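Local structure of alpha-amylase (Eisenia fetida, 6M4K) at residues E24-D29 against T372-C377; S48-R54 against Q65-S71. The protein probably catalyses the internal hydrolysis of alpha-1,4-glucosidic bonds in starch-like polysaccharides, as a calcium- and chloride-dependent family 13 glycosidase. All blocks are in the same frame, centred on the assembly; numbering follows the deposited sequence.

Contact 1 (E24-D29 against T372-C377); sequences EWKWTD and TKDVEC. With SO4 (sulfate ion), chain G; SO4 (sulfate ion), chain E.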
# COMPACT_ATOMS: atom_id res chain seq x y z
N GLU A 24 6.29 -7.77 5.86
CA GLU A 24 7.08 -8.68 6.68
C GLU A 24 7.95 -9.64 5.88
O GLU A 24 8.52 -10.58 6.46
CB GLU A 24 6.24 -9.44 7.72
CG GLU A 24 5.73 -8.59 8.87
CD GLU A 24 6.72 -8.43 10.02
OE1 GLU A 24 7.90 -8.81 9.88
OE2 GLU A 24 6.30 -7.95 11.08
N TRP A 25 8.11 -9.44 4.57
CA TRP A 25 9.06 -10.25 3.83
C TRP A 25 10.49 -9.94 4.27
O TRP A 25 10.85 -8.77 4.52
CB TRP A 25 8.95 -10.00 2.33
CG TRP A 25 7.73 -10.59 1.67
CD1 TRP A 25 6.44 -10.63 2.16
CD2 TRP A 25 7.68 -11.23 0.39
NE1 TRP A 25 5.60 -11.24 1.25
CE2 TRP A 25 6.34 -11.63 0.17
CE3 TRP A 25 8.64 -11.50 -0.59
CZ2 TRP A 25 5.95 -12.29 -1.00
CZ3 TRP A 25 8.24 -12.16 -1.74
CH2 TRP A 25 6.92 -12.54 -1.94
N LYS A 26 11.32 -10.99 4.33
CA LYS A 26 12.74 -10.83 4.58
C LYS A 26 13.45 -10.22 3.37
O LYS A 26 13.01 -10.36 2.22
CB LYS A 26 13.39 -12.19 4.87
CG LYS A 26 12.99 -12.80 6.20
CD LYS A 26 13.77 -14.09 6.49
CE LYS A 26 13.45 -15.18 5.49
NZ LYS A 26 14.00 -16.49 5.96
N TRP A 27 14.58 -9.57 3.64
CA TRP A 27 15.33 -8.92 2.56
C TRP A 27 15.79 -9.91 1.50
O TRP A 27 15.76 -9.61 0.30
CB TRP A 27 16.52 -8.13 3.11
CG TRP A 27 16.21 -7.16 4.21
CD1 TRP A 27 17.04 -6.82 5.23
CD2 TRP A 27 15.01 -6.38 4.41
NE1 TRP A 27 16.46 -5.90 6.05
CE2 TRP A 27 15.21 -5.61 5.58
CE3 TRP A 27 13.78 -6.29 3.74
CZ2 TRP A 27 14.23 -4.75 6.08
CZ3 TRP A 27 12.82 -5.43 4.24
CH2 TRP A 27 13.05 -4.67 5.40
N THR A 28 16.21 -11.11 1.93
CA THR A 28 16.65 -12.08 0.93
C THR A 28 15.51 -12.50 0.01
O THR A 28 15.73 -12.74 -1.18
CB THR A 28 17.24 -13.31 1.61
OG1 THR A 28 16.30 -13.82 2.57
CG2 THR A 28 18.56 -12.96 2.29
N ASP A 29 14.28 -12.55 0.54
CA ASP A 29 13.13 -12.90 -0.29
C ASP A 29 12.73 -11.75 -1.21
O ASP A 29 12.40 -11.99 -2.38
CB ASP A 29 11.94 -13.35 0.57
CG ASP A 29 12.11 -14.78 1.05
OD1 ASP A 29 12.71 -15.59 0.31
OD2 ASP A 29 11.63 -15.08 2.15
N THR A 372 11.59 -15.30 10.55
CA THR A 372 10.57 -15.30 9.52
C THR A 372 10.95 -16.37 8.51
O THR A 372 12.12 -16.47 8.12
CB THR A 372 10.45 -13.92 8.88
OG1 THR A 372 10.11 -12.99 9.90
CG2 THR A 372 9.38 -13.91 7.79
N LYS A 373 9.98 -17.19 8.12
CA LYS A 373 10.23 -18.23 7.14
C LYS A 373 10.52 -17.63 5.77
O LYS A 373 10.05 -16.54 5.43
CB LYS A 373 9.01 -19.12 6.97
CG LYS A 373 8.67 -19.97 8.16
CD LYS A 373 7.53 -20.88 7.75
CE LYS A 373 6.91 -21.53 8.93
NZ LYS A 373 5.91 -22.55 8.51
N ASP A 374 11.27 -18.38 4.96
CA ASP A 374 11.36 -18.10 3.54
C ASP A 374 9.97 -18.12 2.93
O ASP A 374 9.13 -18.97 3.27
CB ASP A 374 12.21 -19.17 2.84
CG ASP A 374 13.69 -19.04 3.12
OD1 ASP A 374 14.13 -18.06 3.74
OD2 ASP A 374 14.44 -19.96 2.71
N VAL A 375 9.72 -17.20 2.00
CA VAL A 375 8.43 -17.16 1.33
C VAL A 375 8.28 -18.34 0.39
O VAL A 375 9.19 -18.66 -0.39
CB VAL A 375 8.28 -15.84 0.55
CG1 VAL A 375 7.02 -15.88 -0.30
CG2 VAL A 375 8.25 -14.67 1.51
N GLU A 376 7.11 -18.97 0.42
CA GLU A 376 6.68 -19.89 -0.62
C GLU A 376 5.25 -19.51 -0.96
O GLU A 376 4.33 -19.74 -0.17
CB GLU A 376 6.76 -21.35 -0.17
CG GLU A 376 6.36 -22.31 -1.28
CD GLU A 376 6.34 -23.76 -0.84
OE1 GLU A 376 7.03 -24.10 0.15
OE2 GLU A 376 5.64 -24.57 -1.48
N CYS A 377 5.05 -18.91 -2.12
CA CYS A 377 3.74 -18.37 -2.44
C CYS A 377 2.70 -19.47 -2.55
O CYS A 377 2.97 -20.56 -3.07
CB CYS A 377 3.80 -17.56 -3.73
SG CYS A 377 4.62 -15.96 -3.51
S SO4 G . 17.59 -15.22 5.77
O1 SO4 G . 17.65 -14.02 6.59
O2 SO4 G . 16.91 -14.88 4.53
O3 SO4 G . 16.79 -16.24 6.45
O4 SO4 G . 18.94 -15.71 5.51
S SO4 E . 11.93 -22.15 6.22
O1 SO4 E . 10.50 -22.31 6.00
O2 SO4 E . 12.36 -20.78 5.94
O3 SO4 E . 12.66 -23.07 5.36
O4 SO4 E . 12.23 -22.45 7.62
O HOH W 1 9.81 -10.47 8.85
O HOH W 2 10.39 -13.69 4.14
O HOH W 3 15.04 -16.07 1.62
O HOH W 4 11.85 -18.04 -0.55
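The first turn of helix 27-39, which follows strand 19-22 of the TIM barrel, is tied to the loop 372-377 that precedes helix 389-401, with Lys26 at the N-cap and Trp25 just before it. Val375 lays CG2 over the centre of the six-membered ring of Trp25, a CH-pi contact 3.7 Å from the ring centroid. Its CG1, anti to the backbone N (chi1 172°), reaches the far rim of the ring at CH2. Trp382 meets this indole edge-to-face. Beside the ring, Asp29 OD2 accepts the N-H of Val375 (N to OD2 2.9 Å), which comes from above the carboxylate plane; OD1 pairs with Arg32. Lys26 runs past Thr372 in the opposite direction and bends at chi3 (-65°), which turns NZ onto Thr372 O at 2.9 Å and into a salt bridge with Asp374 OD1 at 2.7 Å, met on its anti side. A sulfate, probably from the crystallisation liquor, takes a third bond from NZ through its O3. One water joins Lys26 N, Asp29 OD2 and Lys373 O; another takes the hydroxyl proton of Thr372 OG1 and donates to O and OE1 of Glu24; OG1 accepts from Arg77 NE, and OE1 pairs with Arg66. Asp29 OD2 and Asp374 OD1 lie 4.2 Å apart, so the positive charges of Lys26 and Arg32 are likely to offset the repulsion between the two carboxylates.

Contact 2 (S48-R54 against Q65-S71); sequences SPPNEHR and QRYQPVS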
# COMPACT_ATOMS: atom_id res chain seq x y z
N SER A 48 8.87 -3.40 5.01
CA SER A 48 8.55 -3.19 6.41
C SER A 48 9.66 -2.40 7.10
O SER A 48 10.80 -2.37 6.62
CB SER A 48 8.37 -4.55 7.10
OG SER A 48 7.13 -5.14 6.75
N PRO A 49 9.37 -1.75 8.23
CA PRO A 49 10.38 -0.89 8.89
C PRO A 49 11.70 -1.62 9.06
O PRO A 49 11.74 -2.71 9.65
CB PRO A 49 9.73 -0.54 10.23
CG PRO A 49 8.25 -0.53 9.91
CD PRO A 49 8.07 -1.67 8.93
N PRO A 50 12.79 -1.08 8.51
CA PRO A 50 14.06 -1.82 8.47
C PRO A 50 15.02 -1.41 9.58
O PRO A 50 16.10 -2.00 9.69
CB PRO A 50 14.62 -1.42 7.10
CG PRO A 50 14.18 0.01 6.98
CD PRO A 50 12.79 0.05 7.56
N ASN A 51 14.67 -0.38 10.34
CA ASN A 51 15.52 0.07 11.44
C ASN A 51 15.34 -0.86 12.65
O ASN A 51 14.45 -1.71 12.69
CB ASN A 51 15.14 1.48 11.85
CG ASN A 51 13.72 1.56 12.31
OD1 ASN A 51 12.79 1.40 11.52
ND2 ASN A 51 13.52 1.76 13.61
N GLU A 52 16.20 -0.66 13.65
CA GLU A 52 16.09 -1.44 14.88
C GLU A 52 14.77 -1.14 15.57
O GLU A 52 14.48 0.01 15.91
CB GLU A 52 17.25 -1.12 15.81
CG GLU A 52 17.14 -1.94 17.09
CD GLU A 52 18.28 -1.75 18.05
OE1 GLU A 52 18.98 -0.71 18.01
OE2 GLU A 52 18.48 -2.68 18.87
N HIS A 53 14.01 -2.20 15.84
CA HIS A 53 12.70 -2.08 16.44
C HIS A 53 12.63 -2.93 17.71
O HIS A 53 13.47 -3.79 17.97
CB HIS A 53 11.60 -2.51 15.46
CG HIS A 53 11.83 -3.88 14.88
ND1 HIS A 53 11.55 -5.04 15.57
CD2 HIS A 53 12.37 -4.26 13.70
CE1 HIS A 53 11.88 -6.08 14.83
NE2 HIS A 53 12.38 -5.64 13.69
N ARG A 54 11.57 -2.69 18.47
CA ARG A 54 11.32 -3.44 19.69
C ARG A 54 11.21 -4.93 19.37
O ARG A 54 10.67 -5.33 18.34
CB ARG A 54 10.02 -2.95 20.32
CG ARG A 54 9.76 -3.45 21.74
CD ARG A 54 8.52 -2.82 22.34
NE ARG A 54 8.39 -3.20 23.75
CZ ARG A 54 7.81 -2.45 24.69
NH1 ARG A 54 7.30 -1.27 24.38
NH2 ARG A 54 7.77 -2.87 25.95
N GLN A 65 5.48 -5.08 16.61
CA GLN A 65 6.74 -4.70 17.24
C GLN A 65 7.59 -3.84 16.30
O GLN A 65 8.39 -3.01 16.77
CB GLN A 65 7.51 -5.95 17.69
CG GLN A 65 8.16 -6.69 16.56
CD GLN A 65 8.83 -7.99 16.97
OE1 GLN A 65 8.90 -8.34 18.16
NE2 GLN A 65 9.35 -8.72 15.99
N ARG A 66 7.41 -3.99 14.99
CA ARG A 66 8.22 -3.23 14.03
C ARG A 66 7.81 -1.77 13.94
O ARG A 66 8.57 -0.99 13.35
CB ARG A 66 8.21 -3.90 12.65
CG ARG A 66 8.85 -5.28 12.70
CD ARG A 66 8.93 -5.91 11.34
NE ARG A 66 9.98 -5.32 10.51
CZ ARG A 66 10.49 -5.93 9.45
NH1 ARG A 66 10.04 -7.13 9.12
NH2 ARG A 66 11.45 -5.36 8.72
N TYR A 67 6.70 -1.38 14.54
CA TYR A 67 6.27 0.01 14.57
C TYR A 67 6.65 0.70 15.87
O TYR A 67 6.13 1.79 16.16
CB TYR A 67 4.77 0.10 14.22
CG TYR A 67 4.60 -0.27 12.76
CD1 TYR A 67 4.81 0.67 11.76
CD2 TYR A 67 4.32 -1.58 12.38
CE1 TYR A 67 4.72 0.33 10.42
CE2 TYR A 67 4.23 -1.94 11.05
CZ TYR A 67 4.42 -0.97 10.07
OH TYR A 67 4.34 -1.36 8.75
N GLN A 68 7.58 0.11 16.63
CA GLN A 68 8.14 0.70 17.85
C GLN A 68 9.65 0.79 17.69
O GLN A 68 10.40 -0.12 18.11
CB GLN A 68 7.75 -0.11 19.08
CG GLN A 68 6.27 0.02 19.37
CD GLN A 68 5.86 -0.58 20.69
OE1 GLN A 68 6.53 -0.37 21.71
NE2 GLN A 68 4.77 -1.33 20.69
N PRO A 69 10.15 1.88 17.11
CA PRO A 69 11.60 2.02 16.92
C PRO A 69 12.35 2.03 18.25
O PRO A 69 11.90 2.59 19.25
CB PRO A 69 11.73 3.38 16.22
CG PRO A 69 10.43 3.54 15.51
CD PRO A 69 9.40 2.95 16.44
N VAL A 70 13.53 1.42 18.20
CA VAL A 70 14.49 1.45 19.29
C VAL A 70 15.74 2.25 18.93
O VAL A 70 16.30 2.95 19.78
CB VAL A 70 14.83 0.01 19.74
CG1 VAL A 70 16.03 -0.02 20.69
CG2 VAL A 70 13.60 -0.63 20.40
N SER A 71 16.17 2.19 17.67
CA SER A 71 17.25 3.04 17.18
C SER A 71 17.12 3.12 15.66
O SER A 71 16.18 2.58 15.08
CB SER A 71 18.63 2.53 17.60
OG SER A 71 19.07 1.53 16.70
O HOH W 5 5.56 -3.92 8.52
O HOH W 6 10.82 0.66 13.63
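Three flat groups of 65-71 and 48-54 each have an aliphatic carbon over one face. Arg66 CG sits over the centre of the His53 ring, a CH-pi contact 3.7 Å from its centroid; Ser48 CB lies over one face of the Arg66 guanidinium, 3.5 Å from CZ; and Pro49 CG makes a CH-pi contact with one face of Tyr67, offset toward the rim. At the guanidinium edge is Pro49 O. All this belongs to the long loop between strand 44-47 and helix 81-93 of the TIM barrel, folded back on itself and joined by a single beta bridge, His53 with Pro69. The bend at chi3 of Arg66 (75°) turns the guanidinium side-on to Pro49 O, which takes NH2 at 2.8 Å and NE at 3.3 Å, the latter on a lone pair; NH1 pairs with Glu24 and Ser78. With Arg66 cut back to an alanine, Pro49 O would probably lose both donors, Glu24 its charged mate and the His53 ring the methylene over its face. That ring is also held at its nitrogens, ND1 by Arg54 O and NE2 by Arg77 N. Farther along, Glu52 O receives Val70 N and Ser71 N from the same face of its plane, while Asn51 ND2 points almost straight down the carbonyl of Ser71. Arg54 and Gln68 lie side by side, their planes 84° apart, with NH1 bonded to OE1 at 2.9 Å. Tyr67 OH bonds to Asp101, and Pro69 is about 8 Å from the calcium ligand Asn105, side chain to side chain. The fully extended Glu52 ends with OE1 accepting Ser71 OG at 2.6 Å through its anti lone pair.

Contact 2 is buried and joins two parts of one loop, with only ten residues between its segments; contact 1 is partly exposed and brings together pieces of the catalytic domain 343 residues apart. Their chemistry follows: sulfates and four waters surround the polar groups of contact 1, whereas contact 2 has two waters and rests mainly on backbone bonds, side-chain amides, the Glu52 carboxylate and a buried guanidinium. The centres are 18 Å apart, yet segments 24-29 and 48-54/65-71 meet directly. Glu24 OE1 forms a salt bridge with Arg66 NH1 at 2.8 Å, and Trp27, which does not touch 372-377, packs on Ser48 and Pro50. Segment 24-29 therefore lies between the two loops and touches both.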